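Local structure of PTS system, cellobiose-specific IIA component (3K1S) at residues E40-M45 with L101-E106; I16-N21 with I52-H57. The protein probably relays a phosphoryl group from HPr to the IIB component of the cellobiose-specific phosphotransferase system of Bacillus anthracis. All coordinates share one frame; numbering follows the deposited sequence.

Contact 1: E40-M45 with L101-E106; sequences EADEAM and LYKKLE. With NA (sodium ion), chain J.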
loop_
_atom_site.group_PDB
_atom_site.type_symbol
_atom_site.label_atom_id
_atom_site.label_comp_id
_atom_site.label_asym_id
_atom_site.label_seq_id
_atom_site.Cartn_x
_atom_site.Cartn_y
_atom_site.Cartn_z
ATOM N N GLU A 40 15.072 -11.937 16.463
ATOM C CA GLU A 40 15.007 -12.374 15.075
ATOM C C GLU A 40 14.143 -11.411 14.252
ATOM O O GLU A 40 14.419 -11.162 13.074
ATOM C CB GLU A 40 14.458 -13.807 14.986
ATOM C CG GLU A 40 15.405 -14.906 15.515
ATOM C CD GLU A 40 15.323 -15.142 17.031
ATOM O OE1 GLU A 40 14.569 -14.440 17.744
ATOM O OE2 GLU A 40 16.025 -16.055 17.515
ATOM N N ALA A 41 13.096 -10.881 14.880
ATOM C CA ALA A 41 12.250 -9.856 14.272
ATOM C C ALA A 41 13.037 -8.567 14.041
ATOM O O ALA A 41 13.045 -8.029 12.937
ATOM C CB ALA A 41 11.034 -9.582 15.146
ATOM N N ASP A 42 13.700 -8.076 15.085
ATOM C CA ASP A 42 14.518 -6.869 14.963
ATOM C C ASP A 42 15.533 -6.983 13.822
ATOM O O ASP A 42 15.684 -6.051 13.031
ATOM C CB ASP A 42 15.222 -6.542 16.288
ATOM C CG ASP A 42 14.256 -6.066 17.372
ATOM O OD1 ASP A 42 13.090 -5.742 17.060
ATOM O OD2 ASP A 42 14.671 -6.013 18.549
ATOM N N GLU A 43 16.213 -8.126 13.734
ATOM C CA GLU A 43 17.213 -8.339 12.688
ATOM C C GLU A 43 16.623 -8.439 11.280
ATOM O O GLU A 43 17.241 -7.971 10.320
ATOM C CB GLU A 43 18.084 -9.563 12.984
ATOM C CG GLU A 43 19.323 -9.644 12.091
ATOM C CD GLU A 43 20.296 -10.737 12.506
ATOM O OE1 GLU A 43 19.852 -11.771 13.055
ATOM O OE2 GLU A 43 21.514 -10.563 12.269
ATOM N N ALA A 44 15.451 -9.062 11.151
ATOM C CA ALA A 44 14.773 -9.145 9.855
ATOM C C ALA A 44 14.310 -7.768 9.365
ATOM O O ALA A 44 14.298 -7.503 8.164
ATOM C CB ALA A 44 13.599 -10.133 9.907
HETATM N N MSE A 45 13.929 -6.901 10.298
HETATM C CA MSE A 45 13.586 -5.516 9.971
HETATM C C MSE A 45 14.788 -4.744 9.418
HETATM O O MSE A 45 14.649 -3.943 8.487
HETATM C CB MSE A 45 12.982 -4.797 11.183
HETATM C CG MSE A 45 11.569 -5.268 11.518
HETATM SE SE MSE A 45 10.291 -4.931 10.056
HETATM C CE MSE A 45 10.168 -2.984 10.271
ATOM N N LEU A 101 3.548 -3.620 18.859
ATOM C CA LEU A 101 2.319 -4.040 19.508
ATOM C C LEU A 101 2.475 -5.418 20.151
ATOM O O LEU A 101 1.955 -5.659 21.241
ATOM C CB LEU A 101 1.145 -4.004 18.518
ATOM C CG LEU A 101 -0.261 -4.378 19.001
ATOM C CD1 LEU A 101 -0.652 -3.628 20.267
ATOM C CD2 LEU A 101 -1.271 -4.114 17.894
ATOM N N TYR A 102 3.195 -6.318 19.490
ATOM C CA TYR A 102 3.479 -7.629 20.087
ATOM C C TYR A 102 4.410 -7.548 21.293
ATOM O O TYR A 102 4.267 -8.329 22.239
ATOM C CB TYR A 102 4.009 -8.627 19.050
ATOM C CG TYR A 102 2.906 -9.285 18.254
ATOM C CD1 TYR A 102 2.060 -10.218 18.849
ATOM C CD2 TYR A 102 2.701 -8.971 16.909
ATOM C CE1 TYR A 102 1.038 -10.825 18.130
ATOM C CE2 TYR A 102 1.676 -9.575 16.179
ATOM C CZ TYR A 102 0.849 -10.499 16.801
ATOM O OH TYR A 102 -0.166 -11.110 16.101
ATOM N N LYS A 103 5.354 -6.606 21.264
ATOM C CA LYS A 103 6.233 -6.362 22.413
ATOM C C LYS A 103 5.455 -5.839 23.615
ATOM O O LYS A 103 5.727 -6.234 24.751
ATOM C CB LYS A 103 7.383 -5.415 22.057
ATOM C CG LYS A 103 8.498 -6.093 21.274
ATOM C CD LYS A 103 9.543 -5.107 20.781
ATOM C CE LYS A 103 10.591 -5.835 19.953
ATOM N NZ LYS A 103 11.398 -4.923 19.098
ATOM N N LYS A 104 4.483 -4.964 23.359
ATOM C CA LYS A 104 3.641 -4.413 24.424
ATOM C C LYS A 104 2.778 -5.499 25.058
ATOM O O LYS A 104 2.609 -5.533 26.277
ATOM C CB LYS A 104 2.749 -3.280 23.903
ATOM C CG LYS A 104 2.144 -2.426 25.012
ATOM C CD LYS A 104 0.841 -1.762 24.590
ATOM C CE LYS A 104 0.513 -0.550 25.466
ATOM N NZ LYS A 104 0.570 -0.834 26.934
ATOM N N LEU A 105 2.235 -6.382 24.222
ATOM C CA LEU A 105 1.379 -7.466 24.696
ATOM C C LEU A 105 2.138 -8.483 25.551
ATOM O O LEU A 105 1.552 -9.115 26.430
ATOM C CB LEU A 105 0.671 -8.148 23.526
ATOM C CG LEU A 105 -0.282 -7.275 22.700
ATOM C CD1 LEU A 105 -0.835 -8.055 21.518
ATOM C CD2 LEU A 105 -1.420 -6.716 23.551
ATOM N N GLU A 106 3.413 -8.670 25.259
ATOM C CA GLU A 106 4.305 -9.441 26.094
ATOM C C GLU A 106 4.605 -8.750 27.411
ATOM O O GLU A 106 4.692 -9.376 28.446
ATOM C CB GLU A 106 5.600 -9.749 25.368
ATOM C CG GLU A 106 5.435 -10.753 24.284
ATOM C CD GLU A 106 6.582 -11.707 24.214
ATOM O OE1 GLU A 106 7.704 -11.313 24.583
ATOM O OE2 GLU A 106 6.362 -12.856 23.794
HETATM NA NA NA J . -1.154 -10.376 14.304
#
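Asp42 and Lys103 join the two segments through a salt bridge, the single residue pair that comes within 4.5 Å across the contact. The donor Lys103 NZ lies 2.8 Å from Asp42 OD1 and 3.5 Å from Asp42 OD2, so the ammonium group favours one carboxylate oxygen. It reaches OD1 through the syn lone pair, the one on the OD2 flank. The side chains arrive from opposite directions: the lysine is stretched out beyond CG, with chi2 173° and chi3 -177°, and this extension places NZ beside the carboxylate. Only 68 Å² is buried between the segments, and Asp42 is exposed, which makes this a polar surface link. Helices 38-67 and 76-108, which it connects, belong to the three-helix, spectrin-repeat-like bundle of the subunit; Met38, one turn before Asp42, also packs on Lys103.

Metal coordination is the second kind of interaction, and it lies at the interface with neighbouring subunits. Tyr102 OH binds a sodium ion at 2.2 Å, the ion lying at the ring edge and in the ring plane. The carbonyl oxygen of Glu97 of the third subunit binds the same ion, which therefore bridges two chains. Hydrophobic packing accompanies it: Leu101 meets Leu101 of both neighbouring subunits, and Leu105 meets Leu105 of the second.

Contact 2: I16-N21 with I52-H57; sequences ILNSGN and INEAHH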
loop_
_atom_site.group_PDB
_atom_site.type_symbol
_atom_site.label_atom_id
_atom_site.label_comp_id
_atom_site.label_asym_id
_atom_site.label_seq_id
_atom_site.Cartn_x
_atom_site.Cartn_y
_atom_site.Cartn_z
ATOM N N ILE A 16 11.461 -5.181 -8.533
ATOM C CA ILE A 16 10.557 -6.219 -8.036
ATOM C C ILE A 16 11.333 -7.211 -7.166
ATOM O O ILE A 16 10.877 -7.590 -6.081
ATOM C CB ILE A 16 9.780 -6.904 -9.204
ATOM C CG1 ILE A 16 8.846 -5.882 -9.881
ATOM C CG2 ILE A 16 8.974 -8.122 -8.712
ATOM C CD1 ILE A 16 8.214 -6.341 -11.201
ATOM N N LEU A 17 12.524 -7.594 -7.620
ATOM C CA LEU A 17 13.384 -8.487 -6.846
ATOM C C LEU A 17 13.660 -7.941 -5.439
ATOM O O LEU A 17 13.367 -8.605 -4.439
ATOM C CB LEU A 17 14.702 -8.751 -7.587
ATOM C CG LEU A 17 15.733 -9.683 -6.938
ATOM C CD1 LEU A 17 15.186 -11.093 -6.799
ATOM C CD2 LEU A 17 17.015 -9.692 -7.755
ATOM N N ASN A 18 14.217 -6.731 -5.382
ATOM C CA ASN A 18 14.642 -6.100 -4.131
ATOM C C ASN A 18 13.472 -5.700 -3.233
ATOM O O ASN A 18 13.471 -6.006 -2.039
ATOM C CB ASN A 18 15.552 -4.895 -4.423
ATOM C CG ASN A 18 16.885 -5.308 -5.028
ATOM O OD1 ASN A 18 17.814 -5.694 -4.311
ATOM N ND2 ASN A 18 16.986 -5.225 -6.354
ATOM N N SER A 19 12.484 -5.017 -3.811
ATOM C CA SER A 19 11.239 -4.686 -3.107
ATOM C C SER A 19 10.526 -5.929 -2.574
ATOM O O SER A 19 10.024 -5.924 -1.451
ATOM C CB SER A 19 10.284 -3.915 -4.024
ATOM O OG SER A 19 10.857 -2.691 -4.442
ATOM N N GLY A 20 10.476 -6.982 -3.386
ATOM C CA GLY A 20 9.857 -8.244 -2.988
ATOM C C GLY A 20 10.564 -8.840 -1.788
ATOM O O GLY A 20 9.922 -9.272 -0.828
ATOM N N ASN A 21 11.894 -8.859 -1.837
ATOM C CA ASN A 21 12.705 -9.310 -0.707
ATOM C C ASN A 21 12.539 -8.419 0.529
ATOM O O ASN A 21 12.539 -8.911 1.659
ATOM C CB ASN A 21 14.177 -9.428 -1.106
ATOM C CG ASN A 21 14.435 -10.570 -2.087
ATOM O OD1 ASN A 21 13.612 -11.475 -2.238
ATOM N ND2 ASN A 21 15.588 -10.536 -2.743
ATOM N N ILE A 52 15.142 -2.320 0.840
ATOM C CA ILE A 52 14.544 -1.073 0.367
ATOM C C ILE A 52 15.628 -0.103 -0.117
ATOM O O ILE A 52 15.436 0.602 -1.111
ATOM C CB ILE A 52 13.682 -0.403 1.466
ATOM C CG1 ILE A 52 12.346 -1.137 1.611
ATOM C CG2 ILE A 52 13.451 1.086 1.153
ATOM C CD1 ILE A 52 11.678 -0.944 2.962
ATOM N N ASN A 53 16.761 -0.066 0.583
ATOM C CA ASN A 53 17.880 0.768 0.144
ATOM C C ASN A 53 18.343 0.373 -1.260
ATOM O O ASN A 53 18.540 1.237 -2.115
ATOM C CB ASN A 53 19.049 0.708 1.131
ATOM C CG ASN A 53 18.794 1.506 2.408
ATOM O OD1 ASN A 53 17.810 2.237 2.528
ATOM N ND2 ASN A 53 19.695 1.367 3.371
ATOM N N GLU A 54 18.499 -0.929 -1.495
ATOM C CA GLU A 54 18.929 -1.439 -2.801
ATOM C C GLU A 54 17.918 -1.112 -3.901
ATOM O O GLU A 54 18.297 -0.747 -5.019
ATOM C CB GLU A 54 19.162 -2.947 -2.739
ATOM C CG GLU A 54 20.290 -3.364 -1.820
ATOM C CD GLU A 54 21.656 -3.089 -2.415
ATOM O OE1 GLU A 54 21.816 -3.224 -3.655
ATOM O OE2 GLU A 54 22.572 -2.747 -1.639
ATOM N N ALA A 55 16.634 -1.250 -3.584
ATOM C CA ALA A 55 15.578 -0.885 -4.519
ATOM C C ALA A 55 15.610 0.624 -4.779
ATOM O O ALA A 55 15.407 1.076 -5.910
ATOM C CB ALA A 55 14.221 -1.307 -3.982
ATOM N N HIS A 56 15.877 1.391 -3.725
ATOM C CA HIS A 56 15.884 2.845 -3.810
ATOM C C HIS A 56 16.935 3.335 -4.807
ATOM O O HIS A 56 16.695 4.287 -5.548
ATOM C CB HIS A 56 16.088 3.464 -2.422
ATOM C CG HIS A 56 15.884 4.947 -2.379
ATOM N ND1 HIS A 56 16.881 5.826 -2.009
ATOM C CD2 HIS A 56 14.798 5.706 -2.661
ATOM C CE1 HIS A 56 16.418 7.062 -2.063
ATOM N NE2 HIS A 56 15.157 7.017 -2.455
ATOM N N HIS A 57 18.088 2.670 -4.840
ATOM C CA HIS A 57 19.132 3.013 -5.802
ATOM C C HIS A 57 18.618 3.098 -7.241
ATOM O O HIS A 57 18.995 4.020 -7.970
ATOM C CB HIS A 57 20.319 2.051 -5.707
ATOM C CG HIS A 57 21.067 2.140 -4.411
ATOM N ND1 HIS A 57 21.517 3.334 -3.890
ATOM C CD2 HIS A 57 21.453 1.179 -3.537
ATOM C CE1 HIS A 57 22.143 3.107 -2.748
ATOM N NE2 HIS A 57 22.117 1.808 -2.511
#
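Asn18 and Ala55 face each other as the nearest CA pair between segments 16-21 and 52-57, on helices 10-34 and 38-67, with Asn18 CA 5.3 Å from Ala55 CA. Both CB atoms point toward the opposite helix, and Asn18 CB rests 3.9 Å from Ala55 CB. The small alanine is compatible with this close spacing: the segment axes approach to 8.0 Å and run nearly antiparallel, at 156° between their N-to-C directions.

Beyond CB, the asparagine lays its amide oxygen against the root of Glu54. Its CG stands anti to the carbonyl carbon, and OD1 reaches Glu54 CB at 3.4 Å, the aliphatic start of that side chain. The side chains meet at a slant, with the amide and carboxylate planes 36° apart. Glu54 starts toward the asparagine but bends at chi2 (-75°), taking its carboxylate away from the partner helix; a sodium ion lies about 5 Å from this side chain. On the other flank of Asn18, Ser19 brings OG to 3.7 Å from Ala55 CB, so the methyl group is met by both neighbouring residues. Leu85 of helix 76-108 packs on Ser19 and Ala55, closing the three-helix bundle on that side, while the other flank leads out to the exposed Glu54.

No hydrogen bond joins the segments, although polar side chains form much of the interface. Asn18 ND2 instead bonds to Gln14 O and Ser19 OG to Leu15 O, each one turn back along its own helix. These bonds supply partners for both groups, including the hydroxyl of the buried serine, without help from the second helix. The 164 Å² buried between the segments thus reflects van der Waals packing, and the cohesion here depends on close fit rather than on directional polar bonds.

In the fold
Helix 38-67 is common to both contacts: near its start, residues 40-45 pair with helix 76-108 in contact 1, and farther along, residues 52-57 pair with helix 10-34 in contact 2. In chain order the segments run 16-21, 40-45, 52-57 and 101-106, so the two contacts interleave. Their centres lie 22 Å apart and their nearest atoms about 7 Å, without touching. The centre of contact 2 lies about 5 Å from the centre of the chain, that of contact 1 about 19 Å. The middle helix is thus joined to each of the other two at separate levels of the bundle, with contact 1 alone next to the other subunits of the trimer.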